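Local coordinates for protein putative metal-dependent hydrolase (Bacillus subtilis, PDB 6KNS) that binds zinc and calcium ions in a metallo-beta-lactamase fold and is probably a hydrolase, perhaps an endoribonuclease that processes tRNA 3' ends, at residues 8-13 against 50-55; 83-86 against 90-93; 99-104 against 141-146. All blocks are in the same frame, centred on the assembly; numbering follows the deposited sequence.

Contact 1: residues 8-13 against 50-55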
loop_
_atom_site.group_PDB
_atom_site.type_symbol
_atom_site.label_atom_id
_atom_site.label_comp_id
_atom_site.label_asym_id
_atom_site.label_seq_id
_atom_site.Cartn_x
_atom_site.Cartn_y
_atom_site.Cartn_z
ATOM N N LYS A 8 7.953 -23.125 4.293
ATOM C CA LYS A 8 6.919 -22.487 5.131
ATOM C C LYS A 8 6.309 -21.316 4.370
ATOM O O LYS A 8 7.019 -20.423 3.977
ATOM C CB LYS A 8 7.533 -21.992 6.436
ATOM C CG LYS A 8 6.548 -21.380 7.420
ATOM C CD LYS A 8 7.251 -20.752 8.636
ATOM C CE LYS A 8 6.223 -20.388 9.718
ATOM N NZ LYS A 8 6.814 -19.776 10.952
ATOM N N VAL A 9 5.002 -21.357 4.146
ATOM C CA VAL A 9 4.295 -20.348 3.405
ATOM C C VAL A 9 3.385 -19.598 4.380
ATOM O O VAL A 9 2.589 -20.233 5.084
ATOM C CB VAL A 9 3.429 -20.949 2.281
ATOM C CG1 VAL A 9 2.647 -19.821 1.550
ATOM C CG2 VAL A 9 4.305 -21.803 1.270
ATOM N N THR A 10 3.531 -18.268 4.448
ATOM C CA THR A 10 2.674 -17.437 5.305
ATOM C C THR A 10 1.883 -16.464 4.441
ATOM O O THR A 10 2.477 -15.690 3.679
ATOM C CB THR A 10 3.468 -16.623 6.320
ATOM O OG1 THR A 10 4.320 -17.487 7.067
ATOM C CG2 THR A 10 2.500 -15.843 7.308
ATOM N N VAL A 11 0.553 -16.502 4.524
ATOM C CA VAL A 11 -0.239 -15.540 3.750
ATOM C C VAL A 11 -0.078 -14.166 4.401
ATOM O O VAL A 11 -0.242 -14.030 5.590
ATOM C CB VAL A 11 -1.718 -15.932 3.695
ATOM C CG1 VAL A 11 -2.535 -14.872 2.964
ATOM C CG2 VAL A 11 -1.880 -17.326 3.040
ATOM N N ILE A 12 0.306 -13.171 3.622
ATOM C CA ILE A 12 0.504 -11.818 4.149
ATOM C C ILE A 12 -0.722 -11.009 3.838
ATOM O O ILE A 12 -1.180 -10.239 4.672
ATOM C CB ILE A 12 1.732 -11.134 3.576
ATOM C CG1 ILE A 12 2.959 -12.010 3.803
ATOM C CG2 ILE A 12 1.920 -9.748 4.245
ATOM C CD1 ILE A 12 3.285 -12.296 5.257
ATOM N N GLY A 13 -1.293 -11.206 2.648
ATOM C CA GLY A 13 -2.579 -10.536 2.344
ATOM C C GLY A 13 -3.304 -11.314 1.263
ATOM O O GLY A 13 -2.677 -11.971 0.432
ATOM N N PHE A 50 6.355 -6.920 7.580
ATOM C CA PHE A 50 7.422 -6.572 8.534
ATOM C C PHE A 50 7.178 -7.070 9.941
ATOM O O PHE A 50 8.047 -6.979 10.789
ATOM C CB PHE A 50 7.651 -5.067 8.551
ATOM C CG PHE A 50 8.186 -4.521 7.251
ATOM C CD1 PHE A 50 8.862 -5.340 6.356
ATOM C CD2 PHE A 50 8.081 -3.180 6.959
ATOM C CE1 PHE A 50 9.386 -4.871 5.212
ATOM C CE2 PHE A 50 8.609 -2.680 5.768
ATOM C CZ PHE A 50 9.278 -3.521 4.909
ATOM N N GLY A 51 5.975 -7.553 10.195
ATOM C CA GLY A 51 5.681 -8.186 11.449
ATOM C C GLY A 51 6.212 -9.604 11.485
ATOM O O GLY A 51 6.326 -10.157 12.573
ATOM N N TYR A 52 6.517 -10.186 10.308
ATOM C CA TYR A 52 7.136 -11.508 10.202
ATOM C C TYR A 52 8.619 -11.426 9.845
ATOM O O TYR A 52 9.406 -12.203 10.330
ATOM C CB TYR A 52 6.393 -12.366 9.187
ATOM C CG TYR A 52 4.915 -12.500 9.485
ATOM C CD1 TYR A 52 4.432 -13.535 10.286
ATOM C CD2 TYR A 52 4.001 -11.607 8.966
ATOM C CE1 TYR A 52 3.057 -13.666 10.572
ATOM C CE2 TYR A 52 2.630 -11.715 9.244
ATOM C CZ TYR A 52 2.164 -12.748 10.043
ATOM O OH TYR A 52 0.814 -12.861 10.306
ATOM N N VAL A 53 9.008 -10.483 8.997
ATOM C CA VAL A 53 10.373 -10.449 8.456
ATOM C C VAL A 53 10.745 -9.009 8.103
ATOM O O VAL A 53 9.964 -8.304 7.454
ATOM C CB VAL A 53 10.542 -11.401 7.235
ATOM C CG1 VAL A 53 9.464 -11.146 6.254
ATOM C CG2 VAL A 53 11.919 -11.232 6.548
ATOM N N PRO A 54 11.912 -8.545 8.601
ATOM C CA PRO A 54 12.313 -7.173 8.313
ATOM C C PRO A 54 12.807 -7.086 6.896
ATOM O O PRO A 54 13.279 -8.112 6.327
ATOM C CB PRO A 54 13.408 -6.879 9.340
ATOM C CG PRO A 54 13.963 -8.236 9.714
ATOM C CD PRO A 54 12.869 -9.250 9.464
ATOM N N ALA A 55 12.675 -5.892 6.321
ATOM C CA ALA A 55 13.040 -5.633 4.931
ATOM C C ALA A 55 14.420 -6.151 4.554
ATOM O O ALA A 55 14.592 -6.786 3.509
ATOM C CB ALA A 55 12.950 -4.164 4.644
#
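Y52 lays its phenol ring against two side chains of the strand, T10 and I12. T10 supplies the better-placed touch: its methyl CG2 stands over one face of the ring, 4.2 Å from the Y52 ring centroid and 19° off the normal, a CH-pi contact. That methyl sits beside CE1 and CZ. A chi1 of -53° sets T10 OG1 beside the backbone N and CG2 anti to it, which is why the methyl rather than OG1 meets the ring. I12 comes in obliquely with the far end of its chain, CD1 lying 3.8 Å from Y52 CD2. The strand half is the tight one: T10 and I12 are buried, T10 also packing on V247 and I12 on L29, V45, K48 and L49. Y52 is the loose half, an exposed residue whose ring rests against T10 and I12 from the loop after helix 45-49. Only 117 Å² is buried in all, and the contact is purely apolar. Strand 7-13 ends in a classic beta bulge, I12 and G13 sharing G27 as their partner on the neighbouring strand. The arrangement is loop-on-sheet packing at the first beta-sheet of the metallo-beta-lactamase fold.

Contact 2: residues 83-86 against 90-93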
loop_
_atom_site.group_PDB
_atom_site.type_symbol
_atom_site.label_atom_id
_atom_site.label_comp_id
_atom_site.label_asym_id
_atom_site.label_seq_id
_atom_site.Cartn_x
_atom_site.Cartn_y
_atom_site.Cartn_z
ATOM N N VAL A 83 16.265 3.434 2.845
ATOM C CA VAL A 83 16.474 3.843 4.229
ATOM C C VAL A 83 17.407 2.843 4.945
ATOM O O VAL A 83 18.293 3.267 5.683
ATOM C CB VAL A 83 15.173 4.025 4.964
ATOM C CG1 VAL A 83 15.443 4.100 6.509
ATOM C CG2 VAL A 83 14.433 5.281 4.398
ATOM N N GLY A 84 17.256 1.545 4.667
ATOM C CA GLY A 84 18.174 0.524 5.199
ATOM C C GLY A 84 19.637 0.801 4.910
ATOM O O GLY A 84 20.501 0.703 5.787
ATOM N N SER A 85 19.917 1.212 3.683
ATOM C CA SER A 85 21.284 1.536 3.289
ATOM C C SER A 85 21.773 2.782 3.995
ATOM O O SER A 85 22.882 2.821 4.469
ATOM C CB SER A 85 21.378 1.694 1.765
ATOM O OG SER A 85 22.326 2.677 1.397
ATOM N N PHE A 86 20.940 3.802 4.077
ATOM C CA PHE A 86 21.272 5.039 4.803
ATOM C C PHE A 86 21.601 4.771 6.305
ATOM O O PHE A 86 22.512 5.361 6.864
ATOM C CB PHE A 86 20.102 6.030 4.631
ATOM C CG PHE A 86 20.134 7.217 5.566
ATOM C CD1 PHE A 86 21.029 8.254 5.351
ATOM C CD2 PHE A 86 19.220 7.311 6.628
ATOM C CE1 PHE A 86 21.046 9.373 6.209
ATOM C CE2 PHE A 86 19.230 8.409 7.500
ATOM C CZ PHE A 86 20.140 9.443 7.290
ATOM N N GLY A 90 23.232 -2.990 5.532
ATOM C CA GLY A 90 23.466 -3.842 4.355
ATOM C C GLY A 90 23.111 -3.130 3.055
ATOM O O GLY A 90 22.068 -2.472 2.950
ATOM N N GLU A 91 23.994 -3.251 2.064
ATOM C CA GLU A 91 23.771 -2.651 0.752
ATOM C C GLU A 91 23.404 -3.666 -0.338
ATOM O O GLU A 91 23.249 -3.268 -1.512
ATOM C CB GLU A 91 24.980 -1.808 0.327
ATOM C CG GLU A 91 24.832 -0.334 0.723
ATOM C CD GLU A 91 26.164 0.324 1.029
ATOM O OE1 GLU A 91 27.199 -0.387 1.007
ATOM O OE2 GLU A 91 26.173 1.551 1.302
ATOM N N HIS A 92 23.226 -4.936 0.047
ATOM C CA HIS A 92 22.727 -5.955 -0.899
ATOM C C HIS A 92 21.440 -5.498 -1.611
ATOM O O HIS A 92 20.429 -5.182 -0.985
ATOM C CB HIS A 92 22.523 -7.332 -0.230
ATOM C CG HIS A 92 23.812 -8.069 0.047
ATOM N ND1 HIS A 92 25.016 -7.737 -0.554
ATOM C CD2 HIS A 92 24.078 -9.132 0.854
ATOM C CE1 HIS A 92 25.967 -8.548 -0.118
ATOM N NE2 HIS A 92 25.424 -9.408 0.731
ATOM N N THR A 93 21.539 -5.447 -2.929
ATOM C CA THR A 93 20.443 -5.137 -3.806
ATOM C C THR A 93 19.414 -6.272 -3.732
ATOM O O THR A 93 19.735 -7.456 -3.813
ATOM C CB THR A 93 20.979 -4.923 -5.242
ATOM O OG1 THR A 93 22.059 -4.005 -5.156
ATOM C CG2 THR A 93 19.937 -4.350 -6.170
#
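The carbonyl O of H92, one residue past the touching pair S85 and E91, is hydrogen-bonded to NZ of K81, a turn back along helix 74-86; this ties the returning loop to the helix. At the pair itself the contact is loose. S85 OG lies 4.0 Å from E91 CG and also 4.0 Å from E91 OE2, too far for a hydrogen bond, so the serine simply rests beside the acid's aliphatic stem. E91 brings that stem round with a bend in its chain (chi2 149°), which carries the carboxylate alongside the helix end. Just before it, G90 meets the helix with its backbone: its O is 4.1 Å from S85 CA. G90 has a positive phi of 113°, a conformation open to glycine. Further along, T93 OG1 is hydrogen-bonded to T113 O as the chain enters strand 94-98. On the helix, V83 packs on F18 and F86 on F184, both of the second subunit. What results is a surface turn between helix 74-86 and strand 94-98, on the return leg of a beta-alpha-beta crossover that leads from strand 60-62 to its parallel neighbour 94-98.

Contact 3: residues 99-104 against 141-146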
loop_
_atom_site.group_PDB
_atom_site.type_symbol
_atom_site.label_atom_id
_atom_site.label_comp_id
_atom_site.label_asym_id
_atom_site.label_seq_id
_atom_site.Cartn_x
_atom_site.Cartn_y
_atom_site.Cartn_z
ATOM N N HIS A 99 7.702 -10.241 -15.129
ATOM C CA HIS A 99 7.748 -10.539 -16.567
ATOM C C HIS A 99 8.039 -9.243 -17.279
ATOM O O HIS A 99 7.829 -8.185 -16.715
ATOM C CB HIS A 99 6.437 -11.186 -17.055
ATOM C CG HIS A 99 5.280 -10.251 -17.136
ATOM N ND1 HIS A 99 5.108 -9.398 -18.197
ATOM C CD2 HIS A 99 4.201 -10.082 -16.329
ATOM C CE1 HIS A 99 3.991 -8.710 -18.019
ATOM N NE2 HIS A 99 3.418 -9.112 -16.898
ATOM N N ASP A 100 8.556 -9.320 -18.494
ATOM C CA ASP A 100 8.846 -8.111 -19.244
ATOM C C ASP A 100 8.021 -7.945 -20.556
ATOM O O ASP A 100 8.388 -7.158 -21.423
ATOM C CB ASP A 100 10.344 -7.984 -19.469
ATOM C CG ASP A 100 10.869 -8.970 -20.490
ATOM O OD1 ASP A 100 10.094 -9.831 -20.965
ATOM O OD2 ASP A 100 12.064 -8.850 -20.822
ATOM N N ALA A 101 6.879 -8.631 -20.658
ATOM C CA ALA A 101 5.884 -8.337 -21.729
ATOM C C ALA A 101 5.366 -6.884 -21.533
ATOM O O ALA A 101 5.015 -6.219 -22.490
ATOM C CB ALA A 101 4.706 -9.342 -21.698
ATOM N N ASP A 102 5.325 -6.401 -20.297
ATOM C CA ASP A 102 4.977 -5.001 -20.051
ATOM C C ASP A 102 6.242 -4.235 -19.612
ATOM O O ASP A 102 6.590 -4.235 -18.443
ATOM C CB ASP A 102 3.860 -4.911 -19.015
ATOM C CG ASP A 102 3.349 -3.494 -18.824
ATOM O OD1 ASP A 102 4.076 -2.518 -19.150
ATOM O OD2 ASP A 102 2.184 -3.354 -18.347
ATOM N N ILE A 103 6.916 -3.611 -20.583
ATOM C CA ILE A 103 8.232 -3.024 -20.405
ATOM C C ILE A 103 8.205 -1.844 -19.426
ATOM O O ILE A 103 9.078 -1.736 -18.562
ATOM C CB ILE A 103 8.858 -2.616 -21.752
ATOM C CG1 ILE A 103 9.354 -3.871 -22.490
ATOM C CG2 ILE A 103 10.076 -1.712 -21.568
ATOM C CD1 ILE A 103 10.573 -4.575 -21.797
ATOM N N GLU A 104 7.212 -0.976 -19.568
ATOM C CA GLU A 104 7.105 0.177 -18.674
ATOM C C GLU A 104 6.964 -0.247 -17.225
ATOM O O GLU A 104 7.667 0.289 -16.346
ATOM C CB GLU A 104 5.947 1.100 -19.057
ATOM C CG GLU A 104 6.351 2.127 -20.045
ATOM C CD GLU A 104 5.757 3.529 -19.823
ATOM O OE1 GLU A 104 5.144 3.849 -18.767
ATOM O OE2 GLU A 104 5.975 4.337 -20.739
ATOM N N PRO A 141 -6.978 -10.103 -17.861
ATOM C CA PRO A 141 -6.947 -8.948 -18.761
ATOM C C PRO A 141 -5.591 -8.284 -18.948
ATOM O O PRO A 141 -5.498 -7.432 -19.790
ATOM C CB PRO A 141 -7.933 -7.943 -18.119
ATOM C CG PRO A 141 -8.609 -8.656 -17.009
ATOM C CD PRO A 141 -7.895 -9.926 -16.727
ATOM N N VAL A 142 -4.588 -8.569 -18.108
ATOM C CA VAL A 142 -3.195 -8.213 -18.387
ATOM C C VAL A 142 -2.372 -9.483 -18.310
ATOM O O VAL A 142 -2.810 -10.484 -17.750
ATOM C CB VAL A 142 -2.602 -7.150 -17.418
ATOM C CG1 VAL A 142 -3.322 -5.780 -17.569
ATOM C CG2 VAL A 142 -2.593 -7.634 -15.944
ATOM N N THR A 143 -1.180 -9.452 -18.888
ATOM C CA THR A 143 -0.258 -10.562 -18.844
ATOM C C THR A 143 -0.031 -10.983 -17.404
ATOM O O THR A 143 0.241 -10.154 -16.524
ATOM C CB THR A 143 1.090 -10.159 -19.477
ATOM O OG1 THR A 143 0.834 -9.711 -20.791
ATOM C CG2 THR A 143 2.063 -11.311 -19.545
ATOM N N CYS A 144 -0.187 -12.266 -17.141
ATOM C CA CYS A 144 -0.050 -12.718 -15.771
ATOM C C CYS A 144 0.472 -14.139 -15.790
ATOM O O CYS A 144 0.136 -14.889 -16.718
ATOM C CB CYS A 144 -1.401 -12.580 -15.025
ATOM S SG CYS A 144 -1.345 -13.188 -13.355
ATOM N N TYR A 145 1.335 -14.497 -14.815
ATOM C CA TYR A 145 1.862 -15.874 -14.746
ATOM C C TYR A 145 1.596 -16.535 -13.411
ATOM O O TYR A 145 1.924 -15.981 -12.369
ATOM C CB TYR A 145 3.376 -15.937 -15.054
ATOM C CG TYR A 145 3.666 -15.565 -16.456
ATOM C CD1 TYR A 145 3.742 -16.525 -17.459
ATOM C CD2 TYR A 145 3.787 -14.240 -16.803
ATOM C CE1 TYR A 145 3.973 -16.156 -18.797
ATOM C CE2 TYR A 145 4.021 -13.861 -18.113
ATOM C CZ TYR A 145 4.126 -14.812 -19.100
ATOM O OH TYR A 145 4.344 -14.383 -20.385
ATOM N N ALA A 146 1.043 -17.758 -13.476
ATOM C CA ALA A 146 0.941 -18.635 -12.324
ATOM C C ALA A 146 2.316 -19.197 -12.047
ATOM O O ALA A 146 3.168 -19.170 -12.934
ATOM C CB ALA A 146 -0.053 -19.743 -12.570
HETATM O O HOH W 1 0.890 -7.575 -15.945
#
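H99 meets T143 and Y145 where the two halves of the metallo-beta-lactamase sandwich come together, near the zinc site: H99 lies by strand 94-98 of one sheet, and Y145 is on strand 145-150 of the other. The H99 side chain lies about 5 Å from that of H65, a zinc ligand, and residues 141-146 directly follow another, H140. H99 holds its ring between its own N and carbonyl carbon (chi1 73°), which sets one face against T143. The methyl CG2 of T143 sits over that face, 3.7 Å from the H99 centroid and 16° off the normal, a CH-pi contact. H99 NE2 also gives a weak, bent bond to T143 O, and a water hydrogen-bonded to H99 NE2 in the ring plane donates to T143 O at 2.7 Å, bridging the two. Y145 comes from another direction: its CE2 is 3.8 Å from H99 CB, and the two rings, inclined at 58°, meet obliquely. Y66 also packs its ring on H99 and hydrogen-bonds to the H99 carbonyl O. Two residues on, A101 N reaches back in the plane of the imidazole to H99 ND1, a weak bond of 3.1 Å that may help hold the ring's rotation. The methyl of A101 adds apolar cover on T143 CG2. D102 then N-caps helix 103-107, its OD1 accepting the backbone N-H of Q105.

Overall arrangement
The three contacts follow one another along the chain; none encloses or crosses another. Contact 1 comes first, closing a 36-residue excursion from strand 7-13 through strands 27-32 and 35-39 and helix 45-49. Contact 2 then closes only the short turn between helix 74-86 and strand 94-98. Contact 3 starts just after that strand and brings the chain back after another 36 residues, which include strands 115-119, 126-128 and 131-137, so that it joins the first sheet to the second. Contacts 1 and 3 lie on opposite sides of the chain's centre, about 25 Å apart between centres, whereas contacts 1 and 2 share a side and both touch the second subunit.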